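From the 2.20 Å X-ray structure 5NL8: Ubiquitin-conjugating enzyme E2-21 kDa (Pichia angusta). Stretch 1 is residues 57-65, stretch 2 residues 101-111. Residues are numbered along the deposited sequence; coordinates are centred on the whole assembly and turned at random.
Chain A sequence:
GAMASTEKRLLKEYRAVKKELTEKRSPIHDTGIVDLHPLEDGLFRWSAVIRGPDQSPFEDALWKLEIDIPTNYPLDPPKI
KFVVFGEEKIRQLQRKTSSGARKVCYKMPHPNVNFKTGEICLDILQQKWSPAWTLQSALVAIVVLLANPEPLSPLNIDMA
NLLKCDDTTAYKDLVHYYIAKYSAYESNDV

Stretch 1 57-65: PFEDALWKL
Stretch 2, residues 101-111: ARKVCYKMPHP

Residues 57-65 and 101-111 of the ubiquitin-conjugating enzyme pack together, joined by two direct hydrogen bonds, two bridging waters and a line of aromatic and sulfur-containing side chains; together they bury 564 Å². Stretch 1 is loop, with Phe-58 at phi/psi -90/0, until its strand begins at Leu-62 and continues beyond Leu-65, with extended backbone (-108/145, -130/150, -101/146 and -131/148 for residues 62 to 65). In stretch 2, Val-104 (-123/142) and Cys-105 (-85/132) are strand, and loop follows (-111/26, -135/136, -124/96, -86/110 and -159/140 for residues 106 to 110). Register is set by Leu-62 and Val-104, whose CA atoms are 5.0 Å apart. The links climb both chains in the same order, but the segments cross steeply rather than running alongside.

Cys-105 N donates to Leu-62 O at 3.0 Å, with an angle of 161° at the hydrogen. Water fills the gaps on either side of this bond: water 1 accepts from Leu-62 N (2.7 Å) and donates to Lys-103 O (2.7 Å), while water 2 accepts from Lys-64 N (3.0 Å) and donates to Cys-105 O (2.8 Å). The backbones thus stay linked where they stand too far apart for direct bonds.

Val-104, chi1 t at -178°, fits beside this backbone: its CG1 lies 3.2 Å from Leu-62 O and 3.7 Å from both Trp-63 CA and Lys-64 N, a compact branched side chain against main chain. Leu-62 adopts m,t (-54°, 174°); its CD1 comes within 3.8 Å of Lys-103 O and 4.2 Å of CG of Arg-102, a poorly ordered residue. Lys-64 points its CA-to-CB bond toward stretch 2, bringing CB to 4.4 Å from Val-104 CG1; chi1 -139° and chi2 137° lie between wells, then chi3 is t (-178°) and chi4 m (-65°), and NZ is hydrogen-bonded elsewhere in the structure.

Trp-63 is the centrepiece and has the most surface covered by the other stretch, 87 Å². Its CA-to-CB bond points away from stretch 2, but chi1 -79° (m) and chi2 -90° return the indole to it. NE1 donates to Lys-107 O at 3.2 Å and a nearly straight 170°, in keeping with the carbonyl's place at the ring edge; the buried indole nitrogen is thereby satisfied. Cys-105, chi1 t at 179°, packs CB 3.9 Å from Trp-63 CE2, and its small side chain leaves SG 4.6 Å from the centroid of the five-membered ring, obliquely placed.

Met-108 is folded as t,p,p (170°, 48°, 72°). Its CA-to-CB bond runs sideways, yet the bends bring CE over one face of the indole, 3.4 Å from the centroid of the Trp-63 five-membered ring and 12° off its normal, a CH-pi contact. The same flexible thioether sets SD 3.7 Å from Phe-58 CE1, so one side chain bridges two aromatic residues.

Phe-58, chi1 -59° (m) and chi2 -88°, is buried, and its CA-to-CB bond points toward stretch 2. Its CZ meets Pro-109 O at the ring edge (3.6 Å) and His-110 CD2 at 3.7 Å. The Phe-58 and His-110 rings are oblique, with planes at 40° and centroids 5.8 Å apart; His-110 has chi1 t (-174°) and chi2 -77°.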

# COMPACT_ATOMS: atom_id res chain seq x y z
N PRO A 57 -0.09 12.04 -8.05
CA PRO A 57 -1.01 12.75 -7.15
C PRO A 57 -1.00 12.19 -5.73
O PRO A 57 -1.54 12.82 -4.82
CB PRO A 57 -2.38 12.54 -7.82
CG PRO A 57 -2.19 11.38 -8.74
CD PRO A 57 -0.78 11.47 -9.22
N PHE A 58 -0.38 11.03 -5.54
CA PHE A 58 -0.32 10.40 -4.22
C PHE A 58 0.90 10.84 -3.42
O PHE A 58 1.08 10.39 -2.29
CB PHE A 58 -0.31 8.87 -4.36
CG PHE A 58 -1.52 8.31 -5.06
CD1 PHE A 58 -2.67 7.99 -4.36
CD2 PHE A 58 -1.50 8.10 -6.43
CE1 PHE A 58 -3.78 7.47 -5.00
CE2 PHE A 58 -2.61 7.58 -7.08
CZ PHE A 58 -3.75 7.27 -6.37
N GLU A 59 1.73 11.70 -3.99
CA GLU A 59 3.03 12.04 -3.39
C GLU A 59 2.90 12.69 -2.02
O GLU A 59 1.93 13.40 -1.74
CB GLU A 59 3.83 12.96 -4.32
CG GLU A 59 3.31 14.38 -4.42
CD GLU A 59 4.19 15.28 -5.28
OE1 GLU A 59 3.92 16.50 -5.33
OE2 GLU A 59 5.15 14.77 -5.89
N ASP A 60 3.90 12.44 -1.17
CA ASP A 60 3.98 13.03 0.17
C ASP A 60 2.76 12.73 1.05
O ASP A 60 2.20 13.62 1.68
CB ASP A 60 4.19 14.54 0.08
CG ASP A 60 5.58 14.90 -0.40
OD1 ASP A 60 6.54 14.18 -0.06
OD2 ASP A 60 5.72 15.91 -1.13
N ALA A 61 2.35 11.47 1.07
CA ALA A 61 1.30 11.01 1.97
C ALA A 61 1.50 9.53 2.22
O ALA A 61 2.03 8.82 1.37
CB ALA A 61 -0.08 11.28 1.38
N LEU A 62 1.09 9.06 3.40
CA LEU A 62 1.33 7.68 3.79
C LEU A 62 0.06 6.82 3.78
O LEU A 62 -1.03 7.31 4.10
CB LEU A 62 1.96 7.63 5.19
CG LEU A 62 3.23 8.45 5.41
CD1 LEU A 62 3.65 8.41 6.87
CD2 LEU A 62 4.36 7.95 4.52
N TRP A 63 0.22 5.56 3.41
CA TRP A 63 -0.87 4.59 3.48
C TRP A 63 -0.45 3.31 4.19
O TRP A 63 0.72 2.91 4.15
CB TRP A 63 -1.39 4.24 2.08
CG TRP A 63 -2.31 5.27 1.52
CD1 TRP A 63 -3.66 5.31 1.65
CD2 TRP A 63 -1.94 6.40 0.73
NE1 TRP A 63 -4.17 6.40 0.99
CE2 TRP A 63 -3.13 7.09 0.42
CE3 TRP A 63 -0.73 6.90 0.26
CZ2 TRP A 63 -3.14 8.26 -0.35
CZ3 TRP A 63 -0.73 8.06 -0.50
CH2 TRP A 63 -1.93 8.73 -0.80
N LYS A 64 -1.41 2.67 4.84
CA LYS A 64 -1.18 1.42 5.55
C LYS A 64 -1.66 0.24 4.71
O LYS A 64 -2.64 0.35 3.97
CB LYS A 64 -1.88 1.42 6.91
CG LYS A 64 -1.08 0.82 8.05
CD LYS A 64 -1.21 1.67 9.31
CE LYS A 64 -0.39 1.12 10.47
NZ LYS A 64 -0.88 -0.22 10.92
N LEU A 65 -0.95 -0.88 4.82
CA LEU A 65 -1.26 -2.07 4.05
C LEU A 65 -1.34 -3.28 4.96
O LEU A 65 -0.63 -3.36 5.97
CB LEU A 65 -0.21 -2.31 2.97
CG LEU A 65 0.05 -1.27 1.89
CD1 LEU A 65 1.27 -1.69 1.09
CD2 LEU A 65 -1.15 -1.12 0.99
N ALA A 101 2.07 14.26 15.01
CA ALA A 101 2.11 12.80 14.99
C ALA A 101 2.35 12.27 13.58
O ALA A 101 2.49 13.03 12.63
CB ALA A 101 0.81 12.23 15.55
N ARG A 102 2.42 10.94 13.47
CA ARG A 102 2.53 10.27 12.17
C ARG A 102 1.14 10.10 11.58
O ARG A 102 0.35 9.30 12.07
CB ARG A 102 3.22 8.91 12.33
CG ARG A 102 3.50 8.18 11.03
CD ARG A 102 4.52 7.07 11.25
NE ARG A 102 3.91 5.74 11.19
CZ ARG A 102 4.41 4.66 11.78
NH1 ARG A 102 3.78 3.50 11.68
NH2 ARG A 102 5.54 4.75 12.46
N LYS A 103 0.82 10.86 10.53
CA LYS A 103 -0.53 10.77 9.98
C LYS A 103 -0.58 9.92 8.71
O LYS A 103 0.29 10.00 7.85
CB LYS A 103 -1.12 12.17 9.73
CG LYS A 103 -0.45 12.98 8.63
CD LYS A 103 -1.28 14.22 8.27
CE LYS A 103 -2.19 14.66 9.42
NZ LYS A 103 -3.16 15.72 8.99
N VAL A 104 -1.62 9.10 8.64
CA VAL A 104 -1.87 8.21 7.54
C VAL A 104 -3.25 8.50 6.96
O VAL A 104 -4.19 8.82 7.70
CB VAL A 104 -1.78 6.74 7.98
CG1 VAL A 104 -1.98 5.80 6.81
CG2 VAL A 104 -0.43 6.47 8.64
N CYS A 105 -3.37 8.42 5.64
CA CYS A 105 -4.66 8.55 4.97
C CYS A 105 -5.38 7.21 4.94
O CYS A 105 -4.80 6.19 4.57
CB CYS A 105 -4.48 9.08 3.55
SG CYS A 105 -6.04 9.25 2.64
N TYR A 106 -6.66 7.20 5.32
CA TYR A 106 -7.39 5.95 5.45
C TYR A 106 -8.49 5.76 4.40
O TYR A 106 -9.47 5.06 4.64
CB TYR A 106 -7.99 5.83 6.85
CG TYR A 106 -6.95 5.59 7.91
CD1 TYR A 106 -6.33 4.36 8.03
CD2 TYR A 106 -6.59 6.60 8.80
CE1 TYR A 106 -5.38 4.14 9.00
CE2 TYR A 106 -5.63 6.39 9.77
CZ TYR A 106 -5.03 5.15 9.87
OH TYR A 106 -4.08 4.92 10.83
N LYS A 107 -8.32 6.40 3.25
CA LYS A 107 -9.14 6.13 2.07
C LYS A 107 -8.21 6.04 0.86
O LYS A 107 -7.30 6.85 0.73
CB LYS A 107 -10.19 7.23 1.86
CG LYS A 107 -11.27 7.31 2.94
CD LYS A 107 -12.31 6.21 2.80
CE LYS A 107 -13.49 6.45 3.73
NZ LYS A 107 -14.49 5.34 3.70
N MET A 108 -8.42 5.04 0.00
CA MET A 108 -7.57 4.89 -1.18
C MET A 108 -8.39 4.88 -2.47
O MET A 108 -8.92 3.84 -2.87
CB MET A 108 -6.72 3.62 -1.08
CG MET A 108 -5.98 3.23 -2.37
SD MET A 108 -5.09 4.58 -3.18
CE MET A 108 -3.73 4.79 -2.05
N PRO A 109 -8.51 6.05 -3.12
CA PRO A 109 -9.17 6.16 -4.43
C PRO A 109 -8.20 5.86 -5.56
O PRO A 109 -7.29 6.65 -5.85
CB PRO A 109 -9.64 7.61 -4.45
CG PRO A 109 -8.64 8.33 -3.62
CD PRO A 109 -8.14 7.37 -2.58
N HIS A 110 -8.40 4.73 -6.22
CA HIS A 110 -7.47 4.26 -7.24
C HIS A 110 -8.18 3.27 -8.15
O HIS A 110 -8.98 2.46 -7.68
CB HIS A 110 -6.24 3.62 -6.59
CG HIS A 110 -5.16 3.24 -7.55
ND1 HIS A 110 -5.23 2.12 -8.35
CD2 HIS A 110 -3.98 3.83 -7.84
CE1 HIS A 110 -4.14 2.04 -9.10
NE2 HIS A 110 -3.36 3.07 -8.80
N PRO A 111 -7.91 3.36 -9.46
CA PRO A 111 -8.52 2.48 -10.47
C PRO A 111 -8.45 0.98 -10.14
O PRO A 111 -9.39 0.26 -10.48
CB PRO A 111 -7.70 2.80 -11.72
CG PRO A 111 -7.35 4.24 -11.55
CD PRO A 111 -7.11 4.43 -10.07
O HOH W 1 0.10 10.74 5.29
O HOH W 2 -4.33 3.42 4.67